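Local coordinates for protein glutathione S-transferase 2 (Onchocerca volvulus, PDB 1TU7) that catalyses the conjugation of glutathione to electrophilic compounds as a homodimer and appears to play a central part in the parasite's detoxification system, at residues Ile87-Cys91 / Ser148-Leu154; Arg18-Asp23 / Arg185-Tyr191; Gly138-Ile142 / Phe178-Met182. The contacts are given in a common frame with arbitrary orientation. Numbering follows the deposited sequence.

Contact 1. Residues Ile87-Cys91 / Ser148-Leu154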
loop_
_atom_site.group_PDB
_atom_site.type_symbol
_atom_site.label_atom_id
_atom_site.label_comp_id
_atom_site.label_asym_id
_atom_site.label_seq_id
_atom_site.Cartn_x
_atom_site.Cartn_y
_atom_site.Cartn_z
ATOM N N ILE A 87 -12.256 5.346 0.059
ATOM C CA ILE A 87 -11.838 4.577 -1.088
ATOM C C ILE A 87 -10.419 4.075 -0.963
ATOM O O ILE A 87 -10.108 3.010 -1.444
ATOM C CB ILE A 87 -12.049 5.324 -2.406
ATOM C CG1 ILE A 87 -11.186 6.586 -2.517
ATOM C CG2 ILE A 87 -13.538 5.554 -2.601
ATOM C CD1 ILE A 87 -11.408 7.384 -3.784
ATOM N N ASP A 88 -9.554 4.847 -0.311
ATOM C CA ASP A 88 -8.172 4.434 -0.059
ATOM C C ASP A 88 -8.167 3.247 0.861
ATOM O O ASP A 88 -7.561 2.216 0.588
ATOM C CB ASP A 88 -7.449 5.633 0.536
ATOM C CG ASP A 88 -6.002 5.461 0.719
ATOM O OD1 ASP A 88 -5.442 4.374 0.436
ATOM O OD2 ASP A 88 -5.354 6.455 1.171
ATOM N N MET A 89 -8.883 3.384 1.969
ATOM C CA MET A 89 -8.992 2.298 2.932
ATOM C C MET A 89 -9.505 1.021 2.229
ATOM O O MET A 89 -8.982 -0.073 2.433
ATOM C CB MET A 89 -9.938 2.728 4.051
ATOM C CG MET A 89 -10.122 1.717 5.129
ATOM S SD MET A 89 -11.372 2.262 6.341
ATOM C CE MET A 89 -12.783 1.458 5.733
ATOM N N PHE A 90 -10.544 1.157 1.421
ATOM C CA PHE A 90 -11.127 0.028 0.699
ATOM C C PHE A 90 -10.085 -0.601 -0.242
ATOM O O PHE A 90 -9.873 -1.814 -0.239
ATOM C CB PHE A 90 -12.370 0.498 -0.079
ATOM C CG PHE A 90 -13.383 -0.591 -0.373
ATOM C CD1 PHE A 90 -14.666 -0.488 0.103
ATOM C CD2 PHE A 90 -13.070 -1.693 -1.116
ATOM C CE1 PHE A 90 -15.579 -1.466 -0.098
ATOM C CE2 PHE A 90 -14.025 -2.674 -1.339
ATOM C CZ PHE A 90 -15.270 -2.554 -0.810
ATOM N N CYS A 91 -9.423 0.240 -1.020
ATOM C CA CYS A 91 -8.429 -0.205 -1.974
ATOM C C CYS A 91 -7.282 -0.921 -1.266
ATOM O O CYS A 91 -6.801 -1.953 -1.732
ATOM C CB CYS A 91 -7.945 0.973 -2.806
ATOM S SG CYS A 91 -7.090 0.460 -4.328
ATOM N N SER A 148 -14.853 5.468 -8.678
ATOM C CA SER A 148 -13.588 5.864 -8.087
ATOM C C SER A 148 -12.520 4.858 -8.450
ATOM O O SER A 148 -12.824 3.765 -8.941
ATOM C CB SER A 148 -13.689 5.951 -6.568
ATOM O OG SER A 148 -13.946 4.669 -5.984
ATOM N N TYR A 149 -11.268 5.168 -8.143
ATOM C CA TYR A 149 -10.215 4.259 -8.534
ATOM C C TYR A 149 -10.361 2.901 -7.859
ATOM O O TYR A 149 -9.953 1.885 -8.430
ATOM C CB TYR A 149 -8.832 4.825 -8.290
ATOM C CG TYR A 149 -8.423 5.049 -6.856
ATOM C CD1 TYR A 149 -7.719 4.072 -6.158
ATOM C CD2 TYR A 149 -8.685 6.250 -6.200
ATOM C CE1 TYR A 149 -7.318 4.254 -4.868
ATOM C CE2 TYR A 149 -8.238 6.455 -4.894
ATOM C CZ TYR A 149 -7.557 5.453 -4.231
ATOM O OH TYR A 149 -7.111 5.684 -2.940
ATOM N N ALA A 150 -10.915 2.883 -6.648
ATOM C CA ALA A 150 -11.015 1.653 -5.902
ATOM C C ALA A 150 -11.937 0.658 -6.584
ATOM O O ALA A 150 -11.730 -0.542 -6.445
ATOM C CB ALA A 150 -11.479 1.909 -4.465
ATOM N N ASP A 151 -12.918 1.131 -7.348
ATOM C CA ASP A 151 -13.781 0.222 -8.090
ATOM C C ASP A 151 -13.015 -0.675 -9.042
ATOM O O ASP A 151 -13.319 -1.874 -9.168
ATOM C CB ASP A 151 -14.846 0.996 -8.867
ATOM C CG ASP A 151 -15.828 1.675 -7.982
ATOM O OD1 ASP A 151 -16.441 0.999 -7.119
ATOM O OD2 ASP A 151 -16.046 2.887 -8.130
ATOM N N TYR A 152 -12.011 -0.141 -9.709
ATOM C CA TYR A 152 -11.232 -0.957 -10.650
ATOM C C TYR A 152 -10.417 -2.012 -9.945
ATOM O O TYR A 152 -10.281 -3.121 -10.414
ATOM C CB TYR A 152 -10.321 -0.075 -11.524
ATOM C CG TYR A 152 -11.092 1.022 -12.250
ATOM C CD1 TYR A 152 -10.871 2.373 -11.939
ATOM C CD2 TYR A 152 -12.057 0.721 -13.196
ATOM C CE1 TYR A 152 -11.567 3.349 -12.584
ATOM C CE2 TYR A 152 -12.760 1.716 -13.842
ATOM C CZ TYR A 152 -12.517 3.012 -13.520
ATOM O OH TYR A 152 -13.223 4.000 -14.165
ATOM N N ALA A 153 -9.846 -1.655 -8.804
ATOM C CA ALA A 153 -9.087 -2.604 -8.019
ATOM C C ALA A 153 -9.979 -3.718 -7.508
ATOM O O ALA A 153 -9.631 -4.893 -7.591
ATOM C CB ALA A 153 -8.418 -1.884 -6.896
ATOM N N LEU A 154 -11.143 -3.355 -6.974
ATOM C CA LEU A 154 -12.065 -4.387 -6.498
ATOM C C LEU A 154 -12.525 -5.284 -7.645
ATOM O O LEU A 154 -12.595 -6.502 -7.511
ATOM C CB LEU A 154 -13.250 -3.770 -5.763
ATOM C CG LEU A 154 -14.287 -4.778 -5.239
ATOM C CD1 LEU A 154 -13.701 -5.721 -4.227
ATOM C CD2 LEU A 154 -15.442 -4.008 -4.628
#

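Contact 2. Residues Arg18-Asp23 / Arg185-Tyr191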
loop_
_atom_site.group_PDB
_atom_site.type_symbol
_atom_site.label_atom_id
_atom_site.label_comp_id
_atom_site.label_asym_id
_atom_site.label_seq_id
_atom_site.Cartn_x
_atom_site.Cartn_y
_atom_site.Cartn_z
ATOM N N ARG A 18 -4.663 -0.281 -15.874
ATOM C CA ARG A 18 -5.174 -0.455 -17.230
ATOM C C ARG A 18 -6.681 -0.300 -17.260
ATOM O O ARG A 18 -7.226 0.359 -18.130
ATOM C CB ARG A 18 -4.786 -1.825 -17.755
ATOM C CG ARG A 18 -3.314 -2.008 -18.005
ATOM C CD ARG A 18 -2.990 -3.314 -18.594
ATOM N NE ARG A 18 -1.555 -3.580 -18.730
ATOM C CZ ARG A 18 -0.946 -4.640 -18.243
ATOM N NH1 ARG A 18 -1.578 -5.510 -17.498
ATOM N NH2 ARG A 18 0.354 -4.809 -18.480
ATOM N N LEU A 19 -7.376 -0.894 -16.300
ATOM C CA LEU A 19 -8.831 -0.830 -16.266
ATOM C C LEU A 19 -9.301 0.610 -16.090
ATOM O O LEU A 19 -10.257 1.020 -16.729
ATOM C CB LEU A 19 -9.397 -1.727 -15.168
ATOM C CG LEU A 19 -9.246 -3.230 -15.408
ATOM C CD1 LEU A 19 -9.382 -4.054 -14.142
ATOM C CD2 LEU A 19 -10.265 -3.698 -16.462
ATOM N N PHE A 20 -8.664 1.359 -15.185
ATOM C CA PHE A 20 -8.951 2.782 -14.997
ATOM C C PHE A 20 -8.865 3.535 -16.328
ATOM O O PHE A 20 -9.794 4.215 -16.719
ATOM C CB PHE A 20 -7.996 3.353 -13.939
ATOM C CG PHE A 20 -8.192 4.806 -13.615
ATOM C CD1 PHE A 20 -8.477 5.171 -12.309
ATOM C CD2 PHE A 20 -8.019 5.813 -14.538
ATOM C CE1 PHE A 20 -8.622 6.493 -11.950
ATOM C CE2 PHE A 20 -8.171 7.151 -14.158
ATOM C CZ PHE A 20 -8.472 7.473 -12.860
ATOM N N LEU A 21 -7.745 3.367 -17.024
ATOM C CA LEU A 21 -7.457 4.104 -18.242
ATOM C C LEU A 21 -8.452 3.698 -19.325
ATOM O O LEU A 21 -8.994 4.537 -20.016
ATOM C CB LEU A 21 -6.016 3.845 -18.655
ATOM C CG LEU A 21 -4.943 4.379 -17.725
ATOM C CD1 LEU A 21 -3.619 3.779 -18.036
ATOM C CD2 LEU A 21 -4.846 5.907 -17.828
ATOM N N VAL A 22 -8.707 2.417 -19.443
ATOM C CA VAL A 22 -9.631 1.921 -20.465
ATOM C C VAL A 22 -11.034 2.450 -20.183
ATOM O O VAL A 22 -11.685 2.970 -21.072
ATOM C CB VAL A 22 -9.641 0.390 -20.518
ATOM C CG1 VAL A 22 -10.813 -0.103 -21.319
ATOM C CG2 VAL A 22 -8.350 -0.126 -21.147
ATOM N N ASP A 23 -11.508 2.345 -18.953
ATOM C CA ASP A 23 -12.868 2.745 -18.630
ATOM C C ASP A 23 -13.079 4.235 -18.768
ATOM O O ASP A 23 -14.154 4.683 -19.186
ATOM C CB ASP A 23 -13.225 2.308 -17.220
ATOM C CG ASP A 23 -14.672 2.551 -16.902
ATOM O OD1 ASP A 23 -14.944 3.365 -15.977
ATOM O OD2 ASP A 23 -15.565 1.957 -17.522
ATOM N N ARG A 185 -19.891 -2.234 -17.944
ATOM C CA ARG A 185 -19.576 -0.898 -18.426
ATOM C C ARG A 185 -19.027 -1.038 -19.837
ATOM O O ARG A 185 -18.204 -1.904 -20.073
ATOM C CB ARG A 185 -18.590 -0.214 -17.504
ATOM C CG ARG A 185 -19.161 -0.010 -16.106
ATOM C CD ARG A 185 -18.164 0.489 -15.105
ATOM N NE ARG A 185 -17.672 1.832 -15.387
ATOM C CZ ARG A 185 -18.244 2.957 -14.988
ATOM N NH1 ARG A 185 -19.357 2.937 -14.295
ATOM N NH2 ARG A 185 -17.658 4.104 -15.256
ATOM N N PRO A 186 -19.523 -0.271 -20.801
ATOM C CA PRO A 186 -19.216 -0.596 -22.198
ATOM C C PRO A 186 -17.737 -0.718 -22.574
ATOM O O PRO A 186 -17.373 -1.641 -23.310
ATOM C CB PRO A 186 -19.876 0.538 -22.966
ATOM C CG PRO A 186 -21.069 0.841 -22.135
ATOM C CD PRO A 186 -20.479 0.858 -20.705
ATOM N N LYS A 187 -16.892 0.183 -22.081
ATOM C CA LYS A 187 -15.493 0.139 -22.449
ATOM C C LYS A 187 -14.848 -1.102 -21.800
ATOM O O LYS A 187 -13.970 -1.719 -22.392
ATOM C CB LYS A 187 -14.763 1.440 -22.054
ATOM C CG LYS A 187 -15.242 2.638 -22.883
ATOM C CD LYS A 187 -15.114 3.993 -22.198
ATOM C CE LYS A 187 -15.944 5.091 -22.917
ATOM N NZ LYS A 187 -17.294 5.414 -22.308
ATOM N N LEU A 188 -15.285 -1.453 -20.601
ATOM C CA LEU A 188 -14.742 -2.642 -19.930
ATOM C C LEU A 188 -15.257 -3.919 -20.524
ATOM O O LEU A 188 -14.533 -4.884 -20.604
ATOM C CB LEU A 188 -15.015 -2.601 -18.419
ATOM C CG LEU A 188 -14.334 -1.472 -17.663
ATOM C CD1 LEU A 188 -14.553 -1.585 -16.181
ATOM C CD2 LEU A 188 -12.850 -1.408 -17.945
ATOM N N LYS A 189 -16.499 -3.939 -20.995
ATOM C CA LYS A 189 -17.035 -5.136 -21.603
ATOM C C LYS A 189 -16.191 -5.495 -22.802
ATOM O O LYS A 189 -15.810 -6.654 -22.974
ATOM C CB LYS A 189 -18.504 -4.923 -22.027
ATOM C CG LYS A 189 -19.142 -6.142 -22.665
ATOM C CD LYS A 189 -20.609 -5.877 -22.972
ATOM C CE LYS A 189 -21.280 -7.089 -23.593
ATOM N NZ LYS A 189 -22.714 -6.764 -23.894
ATOM N N GLU A 190 -15.931 -4.529 -23.661
ATOM C CA GLU A 190 -15.144 -4.782 -24.867
ATOM C C GLU A 190 -13.710 -5.214 -24.527
ATOM O O GLU A 190 -13.167 -6.191 -25.067
ATOM C CB GLU A 190 -15.158 -3.508 -25.688
ATOM C CG GLU A 190 -14.228 -3.431 -26.877
ATOM C CD GLU A 190 -14.319 -2.072 -27.575
ATOM O OE1 GLU A 190 -14.200 -0.991 -26.907
ATOM O OE2 GLU A 190 -14.529 -2.074 -28.798
ATOM N N TYR A 191 -13.118 -4.516 -23.573
ATOM C CA TYR A 191 -11.729 -4.785 -23.193
ATOM C C TYR A 191 -11.614 -6.186 -22.609
ATOM O O TYR A 191 -10.692 -6.927 -22.933
ATOM C CB TYR A 191 -11.289 -3.750 -22.177
ATOM C CG TYR A 191 -9.936 -4.023 -21.563
ATOM C CD1 TYR A 191 -9.834 -4.500 -20.281
ATOM C CD2 TYR A 191 -8.778 -3.816 -22.284
ATOM C CE1 TYR A 191 -8.582 -4.744 -19.700
ATOM C CE2 TYR A 191 -7.521 -4.066 -21.729
ATOM C CZ TYR A 191 -7.430 -4.515 -20.439
ATOM O OH TYR A 191 -6.174 -4.766 -19.921
HETATM O O HOH W 1 -17.170 2.055 -19.751
#

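Contact 3. Residues Gly138-Ile142 / Phe178-Met182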
loop_
_atom_site.group_PDB
_atom_site.type_symbol
_atom_site.label_atom_id
_atom_site.label_comp_id
_atom_site.label_asym_id
_atom_site.label_seq_id
_atom_site.Cartn_x
_atom_site.Cartn_y
_atom_site.Cartn_z
ATOM N N GLY A 138 -24.505 -0.695 -1.000
ATOM C CA GLY A 138 -23.659 -1.604 -1.745
ATOM C C GLY A 138 -24.205 -2.088 -3.070
ATOM O O GLY A 138 -23.697 -3.046 -3.617
ATOM N N ARG A 139 -25.193 -1.394 -3.611
ATOM C CA ARG A 139 -25.930 -1.848 -4.779
ATOM C C ARG A 139 -25.465 -1.197 -6.069
ATOM O O ARG A 139 -25.986 -1.494 -7.145
ATOM C CB ARG A 139 -27.422 -1.562 -4.577
ATOM C CG ARG A 139 -27.972 -2.339 -3.395
ATOM C CD ARG A 139 -29.288 -3.033 -3.637
ATOM N NE ARG A 139 -29.543 -4.073 -2.636
ATOM C CZ ARG A 139 -29.520 -5.397 -2.852
ATOM N NH1 ARG A 139 -29.225 -5.911 -4.043
ATOM N NH2 ARG A 139 -29.805 -6.218 -1.849
ATOM N N ASN A 140 -24.468 -0.327 -5.969
ATOM C CA ASN A 140 -23.913 0.321 -7.145
ATOM C C ASN A 140 -22.381 0.227 -7.094
ATOM O O ASN A 140 -21.837 -0.862 -7.232
ATOM C CB ASN A 140 -24.485 1.751 -7.263
ATOM C CG ASN A 140 -24.384 2.342 -8.677
ATOM O OD1 ASN A 140 -24.960 3.427 -8.967
ATOM N ND2 ASN A 140 -23.724 1.655 -9.553
ATOM N N LEU A 141 -21.698 1.335 -6.896
ATOM C CA LEU A 141 -20.235 1.340 -6.836
ATOM C C LEU A 141 -19.756 1.608 -5.414
ATOM O O LEU A 141 -20.548 1.821 -4.476
ATOM C CB LEU A 141 -19.667 2.359 -7.827
ATOM C CG LEU A 141 -20.163 2.173 -9.280
ATOM C CD1 LEU A 141 -19.774 3.362 -10.172
ATOM C CD2 LEU A 141 -19.658 0.850 -9.825
ATOM N N ILE A 142 -18.440 1.660 -5.199
ATOM C CA ILE A 142 -17.946 1.793 -3.841
ATOM C C ILE A 142 -18.433 3.076 -3.173
ATOM O O ILE A 142 -18.788 3.060 -2.008
ATOM C CB ILE A 142 -16.411 1.633 -3.828
ATOM C CG1 ILE A 142 -16.043 0.159 -4.021
ATOM C CG2 ILE A 142 -15.793 2.132 -2.534
ATOM C CD1 ILE A 142 -14.596 -0.071 -4.347
ATOM N N PHE A 178 -21.801 -6.388 -8.198
ATOM C CA PHE A 178 -20.810 -5.347 -8.471
ATOM C C PHE A 178 -19.842 -5.778 -9.590
ATOM O O PHE A 178 -19.522 -5.007 -10.490
ATOM C CB PHE A 178 -20.040 -4.978 -7.195
ATOM C CG PHE A 178 -18.822 -4.129 -7.447
ATOM C CD1 PHE A 178 -17.581 -4.709 -7.712
ATOM C CD2 PHE A 178 -18.919 -2.754 -7.437
ATOM C CE1 PHE A 178 -16.490 -3.908 -7.971
ATOM C CE2 PHE A 178 -17.826 -1.976 -7.695
ATOM C CZ PHE A 178 -16.598 -2.546 -7.958
ATOM N N HIS A 179 -19.331 -6.996 -9.492
ATOM C CA HIS A 179 -18.413 -7.498 -10.492
ATOM C C HIS A 179 -19.077 -7.480 -11.869
ATOM O O HIS A 179 -18.457 -7.056 -12.843
ATOM C CB HIS A 179 -17.903 -8.901 -10.115
ATOM C CG HIS A 179 -17.296 -9.637 -11.255
ATOM N ND1 HIS A 179 -15.958 -9.586 -11.566
ATOM C CD2 HIS A 179 -17.880 -10.394 -12.211
ATOM C CE1 HIS A 179 -15.743 -10.297 -12.659
ATOM N NE2 HIS A 179 -16.894 -10.807 -13.060
ATOM N N GLN A 180 -20.333 -7.882 -11.944
ATOM C CA GLN A 180 -21.013 -7.918 -13.238
ATOM C C GLN A 180 -21.295 -6.499 -13.699
ATOM O O GLN A 180 -21.224 -6.226 -14.882
ATOM C CB GLN A 180 -22.325 -8.739 -13.173
ATOM C CG GLN A 180 -22.905 -9.035 -14.583
ATOM C CD GLN A 180 -21.947 -9.848 -15.460
ATOM O OE1 GLN A 180 -21.517 -10.919 -15.054
ATOM N NE2 GLN A 180 -21.619 -9.341 -16.672
ATOM N N ARG A 181 -21.617 -5.605 -12.770
ATOM C CA ARG A 181 -21.899 -4.215 -13.127
ATOM C C ARG A 181 -20.685 -3.555 -13.764
ATOM O O ARG A 181 -20.792 -2.847 -14.767
ATOM C CB ARG A 181 -22.335 -3.453 -11.884
ATOM C CG ARG A 181 -22.653 -2.002 -12.132
ATOM C CD ARG A 181 -23.118 -1.257 -10.901
ATOM N NE ARG A 181 -24.246 -1.906 -10.243
ATOM C CZ ARG A 181 -25.507 -1.970 -10.692
ATOM N NH1 ARG A 181 -26.411 -2.608 -9.951
ATOM N NH2 ARG A 181 -25.884 -1.408 -11.851
ATOM N N MET A 182 -19.512 -3.814 -13.184
ATOM C CA MET A 182 -18.277 -3.280 -13.737
ATOM C C MET A 182 -17.976 -3.841 -15.116
ATOM O O MET A 182 -17.609 -3.107 -16.050
ATOM C CB MET A 182 -17.129 -3.584 -12.780
ATOM C CG MET A 182 -17.210 -2.711 -11.527
ATOM S SD MET A 182 -16.885 -0.936 -11.777
ATOM C CE MET A 182 -15.155 -0.991 -12.265
HETATM O O HOH W 2 -23.238 -3.146 -8.011
#

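Contact 1. Residues Ile87-Cys91 / Ser148-Leu154
Two helical segments run almost side by side in the same direction, their axes only 14° apart and 9.0 Å at closest approach, and the two backbones come nearest at two small residues, Cys-91 and Ala-150, whose CA atoms are 5.1 Å apart. Small side chains permit such closeness. Ala-150 CB packs 4.0 Å from Ile-87 CB and equally close to Cys-91 CB, while Cys-91 SG meets Ala-153 CB at 3.7 Å and lies at the edge of the Tyr-149 ring, 3.8 Å from CE1. These helices, 81-107 and 149-164, belong to the all-helical C-terminal domain of the glutathione transferase fold. Ser-148 to Asp-151 carry the Ser/Thr-x-x-Asp sequence known at the start of this helix in the superfamily, and Ser-148 N donates to Asp-151 OD2 at 2.9 Å. Tyr-149 CE2 lies 3.5 Å from Ile-87 CD1, and Tyr-149 OH lies 3.3 Å from Asp-88 CA, but the carboxylate of Asp-88 turns to the dimer interface and forms a salt bridge with Arg-68 of the second subunit.

Contact 2. Residues Arg18-Asp23 / Arg185-Tyr191
Val-22 and Tyr-191 form the apolar centre, with Val-22 CG2 over one face of the tyrosine ring in a CH-pi contact, 4.2 Å from the centroid, and Val-22 CG1 3.8 Å from Tyr-191 CB. Leu-19 and Leu-188 extend this patch: Leu-19 CD2 lies 3.8 Å from both Leu-188 CD2 and Tyr-191 CE1. The two helical segments cross steeply, at 122°, with their axes 9.0 Å apart at closest approach. Farther out, Tyr-191 OH touches Arg-18 CD at 3.7 Å while hydrogen-bonding to Glu-15; the Arg-18 guanidinium turns away to other partners, among them the carbonyl of Ile-10. The opposite, polar margin is built on Asp-23, the last residue of helix 15-23. Arg-185, at the N-cap position of helix 186-197, forms a salt bridge with Asp-23: Arg-185 NH2 to Asp-23 OD1 at 2.9 Å and Arg-185 NE to Asp-23 OD2 at 3.0 Å. Water 1 donates to Asp-23 OD2 (2.7 Å) and accepts from Lys-187 N (3.0 Å), a first-turn amide of that helix. Tyr-152 hydrogen-bonds to Asp-23 OD1 as well. Helix 15-23 belongs to the thioredoxin-like N-terminal domain and helix 186-197 to the C-terminal one, so this is an interdomain joint. One buried carboxylate thus has its charge balanced by an arginine and its oxygens supplied with further donors, giving a direction-dependent polar link beside the less specific apolar packing.

Contact 3. Residues Gly138-Ile142 / Phe178-Met182
Arg-181, Phe-178 and Leu-141 bury the most surface where the loop segment 138-142 packs against helix 173-183. Arg-181 reaches out over the loop backbone: water 2 accepts from its NE at 2.7 Å and donates to Asn-140 O at 2.8 Å, so a solvent molecule joins side chain to main chain. The same carbonyl oxygen, Asn-140 O, lies near the plane of the Phe-178 ring, 3.5 Å from CD2, at an edge that carries partial positive charge. Leu-141 supplies the apolar part. Leu-141 CD2 packs 4.0 Å from Phe-178 CE2, 3.8 Å from Met-182 SD and 4.2 Å from Arg-181 CD. This is structural packing within the helical C-terminal domain of the glutathione transferase fold, away from the glutathione site, and it joins the loop between helices 109-132 and 149-164 to helix 173-183. Ile-142 then carries the chain inward: its amide hydrogen-bonds to Asp-151 of helix 149-164, and its side chain touches Ile-87 and Phe-90 of helix 81-107, while Phe-178 packs on Leu-132 of helix 109-132.

The buried contact 1 is apolar across its segments, with a sulfur-aromatic contact added, whereas the two partly buried ones include polar links. Contacts 2 and 3 each have a bridging water, and contact 2 alone has a salt bridge between its segments. Helix 149-164 ties the set together, since Tyr-152 and Asp-151, which take no part across contact 1, turn instead to contacts 2 and 3. The consecutive helices 173-183 and 186-197 supply the second segments of contacts 3 and 2. Along the chain, contacts 1 and 3 alternate within one domain, and both are nested inside the loop closed by the interdomain contact 2.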